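Local coordinates for protein argonaute (Aquifex aeolicus, PDB 1YVU), which cuts RNA targets as a DNA-guided endonuclease, using short single-stranded DNA guides to select complementary strands and preferring magnesium for the cleavage, at residues Asp18-Val23 with Val83-Phe88; Val23-His28 with Arg53-Trp58; Leu44-Pro49 with Thr67-Leu72. One frame throughout, in Å; residues are numbered along the deposited sequence.

Contact 1 of 3, residues Asp18-Val23 with Val83-Phe88; sequences DTTFTV and VGEEEF
F21 and F88 run alongside each other. CB of F88 sits over the centre of the F21 ring, 4.1 Å from its centroid, in a CH-pi contact; the CG of F88 stands anti to its backbone N (chi1 179°). The two ring planes are nearly parallel, at 7°, but offset, with little overlap. V23 CG2 packs on CB of E86 at 3.9 Å. T20 and E87 extend from the opposite face to F21 and E86: T20 OG1 comes within 3.0 Å of E87 OE2, and T20 CG2 rests 4.0 Å from CG of E85.

The backbone holds these pairs in register. E86 N donates to F21 O at 3.2 Å; the return bond from F21 N to E86 O is weak, as is the one from F88 N to T19 O. Further out, F91 meets the F88 ring edge-to-face, F21 leans on W58 of strand 56-59, and T22 OG1 bonds to G61 O. With T20 opposite E87 as a non-hydrogen-bonded pair and F21 opposite E86 as a hydrogen-bonded one, this is a short two-stranded antiparallel sheet in the N-terminal domain of Argonaute.

Contact 2 of 3, residues Val23-His28 with Arg53-Trp58; sequences VFKPTH and REDEFW
V23 places CG1 anti to its backbone N (chi1 -168°) and CG2 anti to its carbonyl carbon, and each methyl finds its own partner. CG1 reaches CB of E56 at 3.7 Å. CG2 lies over the six-membered ring of W58, 4.3 Å from its centroid, in a CH-pi contact in which the two side chains run alongside one another. R53 CD packs on the opposite face of the indole, toward its rim, so the ring is held between aliphatic groups. Its NE1 donates to the anti lone pair of E56 OE1 at 3.3 Å, with the acceptor tilted out of the ring plane.

In the backbone, F57 N gives F24 O a bond that is nearly straight at the hydrogen (170°), whereas F24 N to F57 O is weak. F24 O also meets the edge of the F57 ring, in its plane. P26 and F57 cross at about a right angle, with P26 CG 4.1 Å from F57 CE1. At the exposed end the extended K25 chain lays CE against CB of D55 at 3.8 Å; its NZ remains 4.5 Å from D55 OD2, too long for a salt bridge.

A type II' turn from R53 to E56 closes the hairpin of strands 50-53 and 56-59, and the chain from V23 to P26 runs antiparallel beside it. F57 packs on L35, R39 and V42 of helix 32-46, and the F24 ring meets Y69. On the other side of 25-26, the K25 backbone bonds to R82 of strand 78-82, while W58 touches E86 of strand 86-87.

Contact 3 of 3, residues Leu44-Pro49 with Thr67-Leu72; sequences LQTGLP and TLYLTL
T46 and Y69 make the close half of this contact, their side chains crossing at about a right angle where helix 32-46 ends. The threonine hydroxyl approaches the tyrosine ring obliquely, against its CE2-CZ-OH side: OG1 is 3.1 Å from Y69 CE2 and 3.2 Å from Y69 OH, and T46 CB is 3.7 Å from that phenol oxygen. The T46 hydroxyl hydrogen-bonds to V42 O, one turn back in the helix; OG1 itself stands anti to the carbonyl carbon (chi1 -53°), beside the backbone N. T46 N lies at the edge of the Y69 ring, in its plane. Q45 adds its CB, 3.7 Å from Y69 CE2, so two successive helix residues touch the same ring.

The other side is looser: here Q45 and L70 lie toward solvent, although T71 with its methyl is buried. Beyond CG the Q45 chain is extended, and it carries its amide across to the strand. There NE2 gives L70 O a weak bond of 3.5 Å, with an angle of 153° at the hydrogen. NE2 also packs against the T71 methyl CG2, 3.5 Å away.

G47, with positive phi, takes the chain out of the helix beside this contact. The Y69 ring also touches V63, and the backbones of Y69 and T71 bond to K81 and E79 of strand 78-82. T71 packs on V38 and R41, so the C-terminal part of helix 32-46 lies against edge strand 69-72.

From the N terminus, strand 20-21 leads directly into 25-26, and V23 belongs to both contact 1 and contact 2. Contact 1 closes the longest loop, bringing 83-88 back to 18-23, and both other contacts fall within it. Contact 2 closes a shorter loop, through helix 32-46, onto the hairpin at 53-58. Contact 3 starts at the end of that helix and closes beyond the hairpin at 67-72, so contacts 2 and 3 cross along the chain. W58 bridges contacts 1 and 2, and the F24-Y69 pair bridges contacts 2 and 3. Together they tie the small sheets and helix 32-46 of the N-terminal domain to one another.

Contact 1 of 3, residues Asp18-Val23 with Val83-Phe88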
loop_
_atom_site.group_PDB
_atom_site.type_symbol
_atom_site.label_atom_id
_atom_site.label_comp_id
_atom_site.label_asym_id
_atom_site.label_seq_id
_atom_site.Cartn_x
_atom_site.Cartn_y
_atom_site.Cartn_z
ATOM N N ASP A 18 -38.285 -11.497 7.754
ATOM C CA ASP A 18 -38.288 -12.970 7.800
ATOM C C ASP A 18 -36.912 -13.335 8.372
ATOM O O ASP A 18 -35.909 -13.407 7.651
ATOM C CB ASP A 18 -38.500 -13.558 6.383
ATOM C CG ASP A 18 -38.679 -15.088 6.385
ATOM O OD1 ASP A 18 -37.669 -15.801 6.226
ATOM O OD2 ASP A 18 -39.824 -15.581 6.534
ATOM N N THR A 19 -36.878 -13.508 9.688
ATOM C CA THR A 19 -35.654 -13.822 10.437
ATOM C C THR A 19 -35.225 -15.308 10.376
ATOM O O THR A 19 -34.322 -15.728 11.103
ATOM C CB THR A 19 -35.808 -13.343 11.923
ATOM O OG1 THR A 19 -36.724 -12.241 11.978
ATOM C CG2 THR A 19 -34.493 -12.842 12.472
ATOM N N THR A 20 -35.858 -16.083 9.488
ATOM C CA THR A 20 -35.560 -17.514 9.318
ATOM C C THR A 20 -34.370 -17.747 8.378
ATOM O O THR A 20 -34.340 -17.246 7.240
ATOM C CB THR A 20 -36.790 -18.329 8.817
ATOM O OG1 THR A 20 -37.993 -17.832 9.427
ATOM C CG2 THR A 20 -36.626 -19.802 9.198
ATOM N N PHE A 21 -33.378 -18.467 8.922
ATOM C CA PHE A 21 -32.098 -18.830 8.278
ATOM C C PHE A 21 -31.787 -20.338 8.284
ATOM O O PHE A 21 -31.893 -20.994 9.329
ATOM C CB PHE A 21 -30.915 -18.146 9.007
ATOM C CG PHE A 21 -30.626 -16.743 8.567
ATOM C CD1 PHE A 21 -31.654 -15.783 8.420
ATOM C CD2 PHE A 21 -29.306 -16.352 8.354
ATOM C CE1 PHE A 21 -31.376 -14.444 8.075
ATOM C CE2 PHE A 21 -28.999 -15.010 8.002
ATOM C CZ PHE A 21 -30.042 -14.051 7.867
ATOM N N THR A 22 -31.289 -20.836 7.150
ATOM C CA THR A 22 -30.898 -22.234 6.998
ATOM C C THR A 22 -29.386 -22.438 7.276
ATOM O O THR A 22 -28.523 -21.835 6.629
ATOM C CB THR A 22 -31.274 -22.756 5.593
ATOM O OG1 THR A 22 -32.651 -22.458 5.340
ATOM C CG2 THR A 22 -31.087 -24.269 5.497
ATOM N N VAL A 23 -29.092 -23.283 8.262
ATOM C CA VAL A 23 -27.717 -23.587 8.662
ATOM C C VAL A 23 -27.169 -24.796 7.894
ATOM O O VAL A 23 -27.902 -25.736 7.559
ATOM C CB VAL A 23 -27.606 -23.859 10.202
ATOM C CG1 VAL A 23 -26.157 -23.876 10.649
ATOM C CG2 VAL A 23 -28.374 -22.815 10.992
ATOM N N VAL A 83 -27.660 -30.126 7.470
ATOM C CA VAL A 83 -28.383 -29.519 8.638
ATOM C C VAL A 83 -29.516 -28.571 8.221
ATOM O O VAL A 83 -29.672 -28.255 7.030
ATOM C CB VAL A 83 -27.453 -28.815 9.760
ATOM C CG1 VAL A 83 -28.258 -28.485 11.070
ATOM C CG2 VAL A 83 -26.270 -29.708 10.138
ATOM N N GLY A 84 -30.328 -28.194 9.217
ATOM C CA GLY A 84 -31.449 -27.290 9.033
ATOM C C GLY A 84 -31.467 -26.110 10.005
ATOM O O GLY A 84 -30.572 -25.956 10.841
ATOM N N GLU A 85 -32.558 -25.346 9.907
ATOM C CA GLU A 85 -32.911 -24.112 10.641
ATOM C C GLU A 85 -32.506 -23.673 12.054
ATOM O O GLU A 85 -32.261 -24.480 12.956
ATOM C CB GLU A 85 -34.418 -23.884 10.518
ATOM C CG GLU A 85 -34.842 -23.398 9.153
ATOM C CD GLU A 85 -36.180 -23.950 8.716
ATOM O OE1 GLU A 85 -37.156 -23.855 9.501
ATOM O OE2 GLU A 85 -36.247 -24.476 7.575
ATOM N N GLU A 86 -32.523 -22.339 12.204
ATOM C CA GLU A 86 -32.237 -21.556 13.419
ATOM C C GLU A 86 -32.577 -20.082 13.095
ATOM O O GLU A 86 -32.438 -19.645 11.956
ATOM C CB GLU A 86 -30.774 -21.686 13.876
ATOM C CG GLU A 86 -30.579 -22.545 15.136
ATOM C CD GLU A 86 -29.251 -22.275 15.832
ATOM O OE1 GLU A 86 -29.232 -21.365 16.688
ATOM O OE2 GLU A 86 -28.235 -22.958 15.535
ATOM N N GLU A 87 -33.067 -19.346 14.093
ATOM C CA GLU A 87 -33.465 -17.944 13.940
ATOM C C GLU A 87 -32.402 -16.963 14.417
ATOM O O GLU A 87 -31.942 -17.010 15.565
ATOM C CB GLU A 87 -34.797 -17.681 14.643
ATOM C CG GLU A 87 -35.947 -18.588 14.178
ATOM C CD GLU A 87 -37.135 -17.816 13.635
ATOM O OE1 GLU A 87 -37.823 -17.128 14.429
ATOM O OE2 GLU A 87 -37.395 -17.915 12.416
ATOM N N PHE A 88 -32.076 -16.042 13.512
ATOM C CA PHE A 88 -31.052 -14.989 13.638
ATOM C C PHE A 88 -31.261 -13.836 14.645
ATOM O O PHE A 88 -32.218 -13.067 14.546
ATOM C CB PHE A 88 -30.814 -14.448 12.212
ATOM C CG PHE A 88 -29.815 -13.327 12.109
ATOM C CD1 PHE A 88 -28.437 -13.579 12.192
ATOM C CD2 PHE A 88 -30.253 -12.013 11.865
ATOM C CE1 PHE A 88 -27.510 -12.533 12.030
ATOM C CE2 PHE A 88 -29.332 -10.958 11.706
ATOM C CZ PHE A 88 -27.964 -11.221 11.784
#

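Contact 2 of 3, residues Val23-His28 with Arg53-Trp58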
loop_
_atom_site.group_PDB
_atom_site.type_symbol
_atom_site.label_atom_id
_atom_site.label_comp_id
_atom_site.label_asym_id
_atom_site.label_seq_id
_atom_site.Cartn_x
_atom_site.Cartn_y
_atom_site.Cartn_z
ATOM N N VAL A 23 -29.092 -23.283 8.262
ATOM C CA VAL A 23 -27.717 -23.587 8.662
ATOM C C VAL A 23 -27.169 -24.796 7.894
ATOM O O VAL A 23 -27.902 -25.736 7.559
ATOM C CB VAL A 23 -27.606 -23.859 10.202
ATOM C CG1 VAL A 23 -26.157 -23.876 10.649
ATOM C CG2 VAL A 23 -28.374 -22.815 10.992
ATOM N N PHE A 24 -25.872 -24.712 7.584
ATOM C CA PHE A 24 -25.114 -25.738 6.872
ATOM C C PHE A 24 -23.751 -25.938 7.549
ATOM O O PHE A 24 -23.000 -24.981 7.686
ATOM C CB PHE A 24 -24.924 -25.374 5.384
ATOM C CG PHE A 24 -26.174 -25.509 4.546
ATOM C CD1 PHE A 24 -26.882 -24.376 4.133
ATOM C CD2 PHE A 24 -26.693 -26.778 4.224
ATOM C CE1 PHE A 24 -28.109 -24.501 3.407
ATOM C CE2 PHE A 24 -27.923 -26.918 3.499
ATOM C CZ PHE A 24 -28.626 -25.778 3.099
ATOM N N LYS A 25 -23.477 -27.137 8.043
ATOM C CA LYS A 25 -22.175 -27.426 8.664
ATOM C C LYS A 25 -21.542 -28.584 7.865
ATOM O O LYS A 25 -22.282 -29.493 7.424
ATOM C CB LYS A 25 -22.336 -27.802 10.148
ATOM C CG LYS A 25 -21.101 -27.489 11.012
ATOM C CD LYS A 25 -20.982 -28.430 12.216
ATOM C CE LYS A 25 -19.774 -28.090 13.077
ATOM N NZ LYS A 25 -19.574 -29.080 14.163
ATOM N N PRO A 26 -20.195 -28.547 7.600
ATOM C CA PRO A 26 -19.553 -29.636 6.836
ATOM C C PRO A 26 -19.508 -30.947 7.600
ATOM O O PRO A 26 -19.600 -30.963 8.834
ATOM C CB PRO A 26 -18.140 -29.112 6.593
ATOM C CG PRO A 26 -18.305 -27.631 6.656
ATOM C CD PRO A 26 -19.207 -27.471 7.826
ATOM N N THR A 27 -19.423 -32.051 6.870
ATOM C CA THR A 27 -19.336 -33.346 7.536
ATOM C C THR A 27 -17.854 -33.683 7.752
ATOM O O THR A 27 -17.510 -34.619 8.477
ATOM C CB THR A 27 -20.070 -34.460 6.748
ATOM O OG1 THR A 27 -21.064 -33.871 5.899
ATOM C CG2 THR A 27 -20.795 -35.405 7.696
ATOM N N HIS A 28 -16.994 -32.848 7.166
ATOM C CA HIS A 28 -15.539 -32.982 7.256
ATOM C C HIS A 28 -14.954 -31.961 8.259
ATOM O O HIS A 28 -15.544 -31.735 9.317
ATOM C CB HIS A 28 -14.832 -32.810 5.896
ATOM C CG HIS A 28 -15.719 -32.910 4.692
ATOM N ND1 HIS A 28 -15.520 -33.844 3.701
ATOM C CD2 HIS A 28 -16.735 -32.109 4.258
ATOM C CE1 HIS A 28 -16.361 -33.621 2.707
ATOM N NE2 HIS A 28 -17.105 -32.576 3.026
ATOM N N ARG A 53 -20.471 -18.310 10.487
ATOM C CA ARG A 53 -20.449 -18.239 11.954
ATOM C C ARG A 53 -19.603 -19.439 12.366
ATOM O O ARG A 53 -20.097 -20.565 12.423
ATOM C CB ARG A 53 -21.874 -18.351 12.523
ATOM C CG ARG A 53 -22.160 -17.470 13.748
ATOM C CD ARG A 53 -23.649 -17.457 14.161
ATOM N NE ARG A 53 -24.279 -16.136 14.022
ATOM C CZ ARG A 53 -25.446 -15.783 14.562
ATOM N NH1 ARG A 53 -26.156 -16.635 15.291
ATOM N NH2 ARG A 53 -25.900 -14.558 14.386
ATOM N N GLU A 54 -18.307 -19.188 12.565
ATOM C CA GLU A 54 -17.295 -20.200 12.923
ATOM C C GLU A 54 -17.256 -21.395 11.938
ATOM O O GLU A 54 -16.580 -21.312 10.911
ATOM C CB GLU A 54 -17.405 -20.664 14.399
ATOM C CG GLU A 54 -17.249 -19.565 15.505
ATOM C CD GLU A 54 -15.810 -19.089 15.792
ATOM O OE1 GLU A 54 -14.839 -19.847 15.574
ATOM O OE2 GLU A 54 -15.660 -17.941 16.273
ATOM N N ASP A 55 -18.045 -22.441 12.196
ATOM C CA ASP A 55 -18.084 -23.638 11.337
ATOM C C ASP A 55 -19.365 -23.775 10.549
ATOM O O ASP A 55 -19.422 -24.480 9.540
ATOM C CB ASP A 55 -17.939 -24.904 12.184
ATOM C CG ASP A 55 -16.502 -25.365 12.340
ATOM O OD1 ASP A 55 -15.629 -24.942 11.543
ATOM O OD2 ASP A 55 -16.253 -26.177 13.265
ATOM N N GLU A 56 -20.406 -23.148 11.075
ATOM C CA GLU A 56 -21.740 -23.180 10.509
ATOM C C GLU A 56 -21.937 -22.093 9.449
ATOM O O GLU A 56 -21.610 -20.943 9.684
ATOM C CB GLU A 56 -22.756 -23.006 11.660
ATOM C CG GLU A 56 -22.663 -24.074 12.810
ATOM C CD GLU A 56 -23.552 -23.787 14.048
ATOM O OE1 GLU A 56 -24.338 -22.816 14.044
ATOM O OE2 GLU A 56 -23.459 -24.557 15.038
ATOM N N PHE A 57 -22.478 -22.462 8.291
ATOM C CA PHE A 57 -22.739 -21.523 7.202
ATOM C C PHE A 57 -24.211 -21.131 7.168
ATOM O O PHE A 57 -25.053 -21.823 6.592
ATOM C CB PHE A 57 -22.317 -22.103 5.849
ATOM C CG PHE A 57 -20.842 -22.326 5.723
ATOM C CD1 PHE A 57 -20.226 -23.413 6.377
ATOM C CD2 PHE A 57 -20.047 -21.441 4.981
ATOM C CE1 PHE A 57 -18.830 -23.617 6.300
ATOM C CE2 PHE A 57 -18.650 -21.629 4.893
ATOM C CZ PHE A 57 -18.039 -22.719 5.556
ATOM N N TRP A 58 -24.498 -19.972 7.748
ATOM C CA TRP A 58 -25.853 -19.437 7.836
ATOM C C TRP A 58 -26.325 -18.767 6.542
ATOM O O TRP A 58 -25.683 -17.863 6.048
ATOM C CB TRP A 58 -25.929 -18.446 9.004
ATOM C CG TRP A 58 -25.761 -19.039 10.414
ATOM C CD1 TRP A 58 -24.731 -19.806 10.868
ATOM C CD2 TRP A 58 -26.691 -18.927 11.512
ATOM N NE1 TRP A 58 -24.956 -20.193 12.170
ATOM C CE2 TRP A 58 -26.155 -19.673 12.592
ATOM C CE3 TRP A 58 -27.940 -18.269 11.686
ATOM C CZ2 TRP A 58 -26.826 -19.794 13.838
ATOM C CZ3 TRP A 58 -28.617 -18.388 12.939
ATOM C CH2 TRP A 58 -28.052 -19.147 13.990
#

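Contact 3 of 3, residues Leu44-Pro49 with Thr67-Leu72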
loop_
_atom_site.group_PDB
_atom_site.type_symbol
_atom_site.label_atom_id
_atom_site.label_comp_id
_atom_site.label_asym_id
_atom_site.label_seq_id
_atom_site.Cartn_x
_atom_site.Cartn_y
_atom_site.Cartn_z
ATOM N N LEU A 44 -23.554 -19.344 -4.051
ATOM C CA LEU A 44 -23.803 -19.589 -5.478
ATOM C C LEU A 44 -24.852 -20.658 -5.801
ATOM O O LEU A 44 -25.756 -20.412 -6.611
ATOM C CB LEU A 44 -22.499 -19.927 -6.206
ATOM C CG LEU A 44 -21.425 -18.858 -6.429
ATOM C CD1 LEU A 44 -20.409 -19.459 -7.382
ATOM C CD2 LEU A 44 -21.995 -17.572 -7.021
ATOM N N GLN A 45 -24.729 -21.828 -5.149
ATOM C CA GLN A 45 -25.639 -22.980 -5.322
ATOM C C GLN A 45 -27.029 -22.769 -4.731
ATOM O O GLN A 45 -28.036 -23.206 -5.309
ATOM C CB GLN A 45 -25.013 -24.250 -4.747
ATOM C CG GLN A 45 -24.015 -24.894 -5.691
ATOM C CD GLN A 45 -23.849 -26.387 -5.466
ATOM O OE1 GLN A 45 -24.822 -27.113 -5.230
ATOM N NE2 GLN A 45 -22.607 -26.857 -5.569
ATOM N N THR A 46 -27.057 -22.053 -3.605
ATOM C CA THR A 46 -28.273 -21.693 -2.870
ATOM C C THR A 46 -28.969 -20.545 -3.589
ATOM O O THR A 46 -30.063 -20.703 -4.130
ATOM C CB THR A 46 -27.947 -21.227 -1.411
ATOM O OG1 THR A 46 -27.147 -22.216 -0.751
ATOM C CG2 THR A 46 -29.184 -21.050 -0.607
ATOM N N GLY A 47 -28.299 -19.401 -3.599
ATOM C CA GLY A 47 -28.847 -18.217 -4.226
ATOM C C GLY A 47 -29.281 -17.236 -3.164
ATOM O O GLY A 47 -29.787 -16.165 -3.486
ATOM N N LEU A 48 -29.104 -17.616 -1.897
ATOM C CA LEU A 48 -29.480 -16.775 -0.762
ATOM C C LEU A 48 -28.229 -16.323 -0.028
ATOM O O LEU A 48 -27.307 -17.125 0.158
ATOM C CB LEU A 48 -30.368 -17.557 0.231
ATOM C CG LEU A 48 -31.741 -18.104 -0.187
ATOM C CD1 LEU A 48 -32.155 -19.197 0.740
ATOM C CD2 LEU A 48 -32.794 -17.012 -0.242
ATOM N N PRO A 49 -28.140 -15.013 0.331
ATOM C CA PRO A 49 -27.024 -14.403 1.061
ATOM C C PRO A 49 -26.519 -15.278 2.217
ATOM O O PRO A 49 -27.314 -15.837 2.975
ATOM C CB PRO A 49 -27.646 -13.106 1.543
ATOM C CG PRO A 49 -28.362 -12.671 0.335
ATOM C CD PRO A 49 -29.043 -13.942 -0.149
ATOM N N THR A 67 -31.178 -30.802 1.129
ATOM C CA THR A 67 -30.659 -31.912 1.911
ATOM C C THR A 67 -29.164 -31.668 2.076
ATOM O O THR A 67 -28.738 -31.090 3.082
ATOM C CB THR A 67 -30.952 -33.296 1.227
ATOM O OG1 THR A 67 -32.232 -33.250 0.582
ATOM C CG2 THR A 67 -30.991 -34.425 2.267
ATOM N N LEU A 68 -28.396 -32.047 1.050
ATOM C CA LEU A 68 -26.936 -31.917 1.024
ATOM C C LEU A 68 -26.424 -30.973 -0.049
ATOM O O LEU A 68 -27.025 -30.831 -1.122
ATOM C CB LEU A 68 -26.279 -33.281 0.809
ATOM C CG LEU A 68 -26.543 -34.353 1.856
ATOM C CD1 LEU A 68 -27.269 -35.517 1.223
ATOM C CD2 LEU A 68 -25.249 -34.780 2.451
ATOM N N TYR A 69 -25.304 -30.329 0.266
ATOM C CA TYR A 69 -24.646 -29.392 -0.630
ATOM C C TYR A 69 -23.280 -29.930 -0.995
ATOM O O TYR A 69 -22.422 -30.105 -0.129
ATOM C CB TYR A 69 -24.540 -28.029 0.039
ATOM C CG TYR A 69 -25.686 -27.126 -0.297
ATOM C CD1 TYR A 69 -27.002 -27.447 0.094
ATOM C CD2 TYR A 69 -25.487 -25.976 -1.080
ATOM C CE1 TYR A 69 -28.112 -26.646 -0.298
ATOM C CE2 TYR A 69 -26.584 -25.157 -1.481
ATOM C CZ TYR A 69 -27.892 -25.503 -1.085
ATOM O OH TYR A 69 -28.974 -24.742 -1.459
ATOM N N LEU A 70 -23.106 -30.201 -2.287
ATOM C CA LEU A 70 -21.872 -30.770 -2.808
ATOM C C LEU A 70 -21.086 -29.737 -3.621
ATOM O O LEU A 70 -20.972 -29.830 -4.845
ATOM C CB LEU A 70 -22.185 -32.044 -3.636
ATOM C CG LEU A 70 -23.111 -33.167 -3.098
ATOM C CD1 LEU A 70 -23.634 -34.008 -4.255
ATOM C CD2 LEU A 70 -22.445 -34.055 -2.034
ATOM N N THR A 71 -20.562 -28.732 -2.934
ATOM C CA THR A 71 -19.769 -27.684 -3.577
ATOM C C THR A 71 -18.355 -28.183 -3.920
ATOM O O THR A 71 -17.751 -28.936 -3.161
ATOM C CB THR A 71 -19.725 -26.360 -2.713
ATOM O OG1 THR A 71 -19.285 -26.631 -1.376
ATOM C CG2 THR A 71 -21.089 -25.712 -2.647
ATOM N N LEU A 72 -17.877 -27.825 -5.104
ATOM C CA LEU A 72 -16.546 -28.225 -5.560
ATOM C C LEU A 72 -15.624 -27.008 -5.617
ATOM O O LEU A 72 -15.921 -26.051 -6.321
ATOM C CB LEU A 72 -16.646 -28.860 -6.952
ATOM C CG LEU A 72 -15.362 -29.204 -7.718
ATOM C CD1 LEU A 72 -14.854 -30.548 -7.271
ATOM C CD2 LEU A 72 -15.641 -29.211 -9.218
#